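Local coordinates for adhesion and penetration protein autotransporter (PDB 3SYJ) that promotes bacterial adherence and invasion by directly binding a host cell structure, self-associates in bacterial aggregation, and is probably a serine protease, at residues 636-641 with 657-662; 630-635 with 650-655. All blocks are in the same frame, centred on the assembly; numbering follows the deposited sequence.

Contact 1 of 2, residues 636-641 with 657-662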
loop_
_atom_site.group_PDB
_atom_site.type_symbol
_atom_site.label_atom_id
_atom_site.label_comp_id
_atom_site.label_asym_id
_atom_site.label_seq_id
_atom_site.Cartn_x
_atom_site.Cartn_y
_atom_site.Cartn_z
ATOM N N GLY A 636 20.096 -14.145 20.622
ATOM C CA GLY A 636 20.036 -15.214 21.596
ATOM C C GLY A 636 19.691 -14.637 22.942
ATOM O O GLY A 636 19.824 -13.433 23.151
ATOM N N GLY A 637 19.242 -15.488 23.857
ATOM C CA GLY A 637 18.805 -15.036 25.161
ATOM C C GLY A 637 17.422 -14.402 25.149
ATOM O O GLY A 637 16.558 -14.752 24.342
ATOM N N SER A 638 17.218 -13.452 26.054
ATOM C CA SER A 638 15.912 -12.863 26.249
ATOM C C SER A 638 15.991 -11.352 26.495
ATOM O O SER A 638 16.697 -10.898 27.402
ATOM C CB SER A 638 15.231 -13.549 27.429
ATOM O OG SER A 638 13.824 -13.383 27.354
ATOM N N ALA A 639 15.265 -10.591 25.677
ATOM C CA ALA A 639 15.139 -9.136 25.822
ATOM C C ALA A 639 13.758 -8.765 26.364
ATOM O O ALA A 639 12.742 -9.199 25.828
ATOM C CB ALA A 639 15.384 -8.436 24.480
ATOM N N VAL A 640 13.715 -7.954 27.417
ATOM C CA VAL A 640 12.441 -7.598 28.035
ATOM C C VAL A 640 12.294 -6.091 28.158
ATOM O O VAL A 640 13.174 -5.419 28.698
ATOM C CB VAL A 640 12.301 -8.222 29.436
ATOM C CG1 VAL A 640 10.943 -7.871 30.049
ATOM C CG2 VAL A 640 12.492 -9.730 29.377
ATOM N N VAL A 641 11.190 -5.558 27.642
ATOM C CA VAL A 641 10.870 -4.145 27.828
ATOM C C VAL A 641 9.825 -4.047 28.934
ATOM O O VAL A 641 8.688 -4.494 28.767
ATOM C CB VAL A 641 10.346 -3.501 26.536
ATOM C CG1 VAL A 641 10.142 -2.004 26.727
ATOM C CG2 VAL A 641 11.306 -3.775 25.380
ATOM N N ASN A 657 16.946 -19.215 18.959
ATOM C CA ASN A 657 15.975 -19.497 20.010
ATOM C C ASN A 657 15.796 -18.311 20.945
ATOM O O ASN A 657 15.455 -18.481 22.110
ATOM C CB ASN A 657 16.401 -20.717 20.824
ATOM C CG ASN A 657 16.535 -21.963 19.977
ATOM O OD1 ASN A 657 15.607 -22.342 19.261
ATOM N ND2 ASN A 657 17.694 -22.607 20.053
ATOM N N ALA A 658 16.026 -17.109 20.429
ATOM C CA ALA A 658 15.951 -15.904 21.243
ATOM C C ALA A 658 14.504 -15.540 21.565
ATOM O O ALA A 658 13.568 -16.117 21.013
ATOM C CB ALA A 658 16.638 -14.755 20.538
ATOM N N ASN A 659 14.324 -14.582 22.464
ATOM C CA ASN A 659 12.990 -14.112 22.798
ATOM C C ASN A 659 12.959 -12.618 23.101
ATOM O O ASN A 659 13.935 -12.066 23.607
ATOM C CB ASN A 659 12.424 -14.911 23.971
ATOM C CG ASN A 659 10.949 -14.653 24.182
ATOM O OD1 ASN A 659 10.537 -13.526 24.480
ATOM N ND2 ASN A 659 10.136 -15.696 24.020
ATOM N N ALA A 660 11.844 -11.967 22.778
ATOM C CA ALA A 660 11.638 -10.555 23.105
ATOM C C ALA A 660 10.226 -10.341 23.633
ATOM O O ALA A 660 9.257 -10.768 23.007
ATOM C CB ALA A 660 11.881 -9.683 21.896
ATOM N N THR A 661 10.113 -9.677 24.782
ATOM C CA THR A 661 8.822 -9.470 25.428
ATOM C C THR A 661 8.596 -7.997 25.754
ATOM O O THR A 661 9.496 -7.330 26.271
ATOM C CB THR A 661 8.730 -10.288 26.726
ATOM O OG1 THR A 661 8.969 -11.668 26.432
ATOM C CG2 THR A 661 7.357 -10.124 27.376
ATOM N N PHE A 662 7.398 -7.497 25.453
ATOM C CA PHE A 662 7.071 -6.086 25.656
ATOM C C PHE A 662 5.834 -5.890 26.534
ATOM O O PHE A 662 4.791 -6.501 26.296
ATOM C CB PHE A 662 6.805 -5.387 24.322
ATOM C CG PHE A 662 7.902 -5.541 23.306
ATOM C CD1 PHE A 662 8.776 -4.499 23.047
ATOM C CD2 PHE A 662 8.031 -6.714 22.579
ATOM C CE1 PHE A 662 9.775 -4.630 22.098
ATOM C CE2 PHE A 662 9.024 -6.849 21.625
ATOM C CZ PHE A 662 9.898 -5.802 21.382
HETATM O O HOH W 1 11.768 -12.254 26.674
#

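Contact 2 of 2, residues 630-635 with 650-655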
loop_
_atom_site.group_PDB
_atom_site.type_symbol
_atom_site.label_atom_id
_atom_site.label_comp_id
_atom_site.label_asym_id
_atom_site.label_seq_id
_atom_site.Cartn_x
_atom_site.Cartn_y
_atom_site.Cartn_z
ATOM N N GLU A 630 18.864 2.040 15.980
ATOM C CA GLU A 630 18.502 1.651 14.620
ATOM C C GLU A 630 17.924 0.227 14.611
ATOM O O GLU A 630 16.789 0.013 14.192
ATOM C CB GLU A 630 19.699 1.825 13.666
ATOM C CG GLU A 630 20.090 3.308 13.486
ATOM C CD GLU A 630 21.294 3.557 12.575
ATOM O OE1 GLU A 630 21.971 2.597 12.162
ATOM O OE2 GLU A 630 21.571 4.738 12.276
ATOM N N ASN A 631 18.689 -0.737 15.105
ATOM C CA ASN A 631 18.190 -2.101 15.195
ATOM C C ASN A 631 18.432 -2.716 16.558
ATOM O O ASN A 631 19.442 -2.439 17.207
ATOM C CB ASN A 631 18.828 -2.999 14.133
ATOM C CG ASN A 631 18.605 -2.493 12.720
ATOM O OD1 ASN A 631 17.654 -2.893 12.040
ATOM N ND2 ASN A 631 19.483 -1.604 12.271
ATOM N N PHE A 632 17.494 -3.553 16.982
ATOM C CA PHE A 632 17.703 -4.437 18.111
ATOM C C PHE A 632 17.849 -5.846 17.554
ATOM O O PHE A 632 16.890 -6.437 17.068
ATOM C CB PHE A 632 16.523 -4.381 19.082
ATOM C CG PHE A 632 16.206 -2.998 19.570
ATOM C CD1 PHE A 632 16.834 -2.486 20.697
ATOM C CD2 PHE A 632 15.278 -2.212 18.903
ATOM C CE1 PHE A 632 16.548 -1.212 21.144
ATOM C CE2 PHE A 632 14.981 -0.939 19.345
ATOM C CZ PHE A 632 15.616 -0.433 20.468
ATOM N N GLN A 633 19.060 -6.377 17.609
ATOM C CA GLN A 633 19.298 -7.724 17.134
ATOM C C GLN A 633 19.435 -8.641 18.330
ATOM O O GLN A 633 20.490 -8.710 18.958
ATOM C CB GLN A 633 20.560 -7.769 16.270
ATOM C CG GLN A 633 20.706 -6.551 15.383
ATOM C CD GLN A 633 21.740 -6.731 14.291
ATOM O OE1 GLN A 633 22.253 -7.833 14.076
ATOM N NE2 GLN A 633 22.050 -5.644 13.585
ATOM N N ILE A 634 18.356 -9.333 18.657
ATOM C CA ILE A 634 18.381 -10.285 19.750
ATOM C C ILE A 634 18.696 -11.639 19.135
ATOM O O ILE A 634 17.797 -12.349 18.691
ATOM C CB ILE A 634 17.028 -10.310 20.491
ATOM C CG1 ILE A 634 16.510 -8.882 20.694
ATOM C CG2 ILE A 634 17.139 -11.043 21.820
ATOM C CD1 ILE A 634 17.518 -7.932 21.335
ATOM N N LYS A 635 19.984 -11.969 19.079
ATOM C CA LYS A 635 20.461 -13.186 18.426
ATOM C C LYS A 635 20.416 -14.389 19.359
ATOM O O LYS A 635 20.680 -15.518 18.948
ATOM C CB LYS A 635 21.895 -12.997 17.930
ATOM C CG LYS A 635 22.077 -11.864 16.932
ATOM C CD LYS A 635 23.514 -11.820 16.440
ATOM C CE LYS A 635 23.711 -10.758 15.371
ATOM N NZ LYS A 635 25.137 -10.706 14.943
ATOM N N GLY A 650 12.949 1.717 17.054
ATOM C CA GLY A 650 13.927 0.959 16.295
ATOM C C GLY A 650 13.329 -0.355 15.827
ATOM O O GLY A 650 12.275 -0.764 16.316
ATOM N N ASN A 651 13.996 -1.025 14.890
ATOM C CA ASN A 651 13.471 -2.269 14.338
ATOM C C ASN A 651 14.074 -3.478 15.031
ATOM O O ASN A 651 15.250 -3.475 15.380
ATOM C CB ASN A 651 13.710 -2.334 12.826
ATOM C CG ASN A 651 12.982 -1.227 12.073
ATOM O OD1 ASN A 651 11.832 -0.897 12.374
ATOM N ND2 ASN A 651 13.657 -0.646 11.092
ATOM N N TRP A 652 13.262 -4.508 15.227
ATOM C CA TRP A 652 13.673 -5.671 16.002
ATOM C C TRP A 652 13.905 -6.873 15.108
ATOM O O TRP A 652 13.108 -7.156 14.219
ATOM C CB TRP A 652 12.616 -6.008 17.069
ATOM C CG TRP A 652 12.585 -5.023 18.213
ATOM C CD1 TRP A 652 12.044 -3.762 18.203
ATOM C CD2 TRP A 652 13.129 -5.216 19.527
ATOM N NE1 TRP A 652 12.225 -3.164 19.427
ATOM C CE2 TRP A 652 12.886 -4.035 20.257
ATOM C CE3 TRP A 652 13.795 -6.274 20.155
ATOM C CZ2 TRP A 652 13.290 -3.882 21.582
ATOM C CZ3 TRP A 652 14.200 -6.118 21.470
ATOM C CH2 TRP A 652 13.945 -4.932 22.169
ATOM N N THR A 653 15.009 -7.572 15.349
ATOM C CA THR A 653 15.253 -8.867 14.733
ATOM C C THR A 653 15.594 -9.904 15.801
ATOM O O THR A 653 16.637 -9.827 16.450
ATOM C CB THR A 653 16.389 -8.811 13.701
ATOM O OG1 THR A 653 16.046 -7.884 12.667
ATOM C CG2 THR A 653 16.605 -10.187 13.087
ATOM N N VAL A 654 14.699 -10.864 15.984
ATOM C CA VAL A 654 14.889 -11.905 16.977
ATOM C C VAL A 654 15.087 -13.225 16.244
ATOM O O VAL A 654 14.255 -13.616 15.422
ATOM C CB VAL A 654 13.674 -11.993 17.911
ATOM C CG1 VAL A 654 13.978 -12.876 19.107
ATOM C CG2 VAL A 654 13.266 -10.602 18.360
ATOM N N SER A 655 16.191 -13.905 16.530
ATOM C CA SER A 655 16.563 -15.077 15.752
ATOM C C SER A 655 16.973 -16.246 16.641
ATOM O O SER A 655 16.924 -16.149 17.867
ATOM C CB SER A 655 17.676 -14.727 14.765
ATOM O OG SER A 655 18.821 -14.254 15.440
HETATM O O HOH W 2 16.349 -5.112 13.201
#

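Contact 1 of 2, residues 636-641 with 657-662
Val641 meets Phe662 on the buried side of two parallel strands, 638-641 and 659-662. Its CG1 is anti to the backbone N (chi1 -175°), which leaves CG2 beside that N and in touch with the neighbouring ring: CG2 lies 3.5 Å from Phe662 CD1 and little farther from CE1, approaching obliquely. Ala639 and Ala660 share this side, their small CB groups next to Ile634, Trp652 and Val654, while Trp652 meets the Phe662 ring edge-to-face.

On the partly exposed side, Thr661 pairs with Val640 and Asn659 with Ser638. Asn659 CB passes 4.0 Å from Ser638 OG. Thr661 OG1 is beside its own backbone N and hydrogen-bonds a water 2.9 Å away, which also gives a weak bond to Ala639 O. The water thus spans both strands at their outer surface.

Thr661 also carries much of the backbone pairing. Its N donates to Ala639 O at 2.9 Å, and its O receives Val641 N at 2.8 Å in a nearly straight bond (174° at the hydrogen). Asn659 repeats the scheme two residues earlier: its O accepts Ala639 N at 2.9 Å, whereas its N reaches Gly637 O through a bent bond of 138°. Ahead of the strands Ala658 CB rests 3.5 Å from Gly636 N. Strand 638-641 bonds on its other edge to Leu587 and Phe589, and side chains of 659-662 touch 714-718. Such in-register stacking of successive coils, apolar inside and here mixed outside, with Val640 among polar residues, is characteristic of the right-handed parallel beta-helix of autotransporter passenger domains.

Contact 2 of 2, residues 630-635 with 650-655
Phe632 lies flat against Trp652, the two rings forming an offset stack with their planes 17° apart. Their overlap is partial: Phe632 CD2 sits over the indole face toward its rim, 3.2 Å from Trp652 NE1, and Trp652 CZ2 in turn covers the rim of one phenyl face. Phe632 CB stands over the centre of the six-membered indole ring, 3.5 Å from its centroid, in a CH-pi contact. Phe632 CG lies beside its own backbone N (chi1 -55°), on the Gly650 side of CB, and the ring beyond it reaches Gly650, CE2 coming 3.7 Å from Gly650 CA. With no side chain there, the corner of the chain leaves room for the ring.

Ile634 meets the indole at its edge, CG1 3.7 Å from Trp652 CZ3, on the side away from NE1. Past it, Val654 CG1 lies 4.2 Å from Ile634 CB, a light apolar touch. These residues fill the interior of a parallel beta-helix: strands 631-634 and 651-654 take equivalent places in adjacent coils, joined by alternating backbone bonds such as Thr653 N to Phe632 O, 2.8 Å and almost straight at 177°.

On the outer face a water takes part, filling the dip between Asn631, Asn651 and Thr653: it donates to Asn631 OD1 at 2.8 Å and weakly to Asn651 O, and is bonded also to Thr653 OG1. The two asparagine amides are turned against each other and go to other partners, Asn631 ND2 to Asp579 and Asn651 OD1 to Ser706. At the far end Ser655 OG nestles 3.6 Å from Lys635 CA.

Contacts 1 and 2 join the same two coils of the solenoid on successive faces: strand 631-634 runs on into 638-641, and 651-654 into 659-662. Both are apolar inside, with a water spanning the outer surface, and both are only partly buried; the outer face of contact 1 is mixed, that of contact 2 polar. Contact 2 buries more area, 545 against 412 Å², because large aromatic groups stack there; contact 1 has alanines on its inner side, with a single valine-phenylalanine touch. The interiors merge where Trp652 CZ2 approaches Phe662 CE1 to 3.6 Å. Near the bend, Ala658 CB of contact 1 packs 3.2 Å from Ile634 O of contact 2.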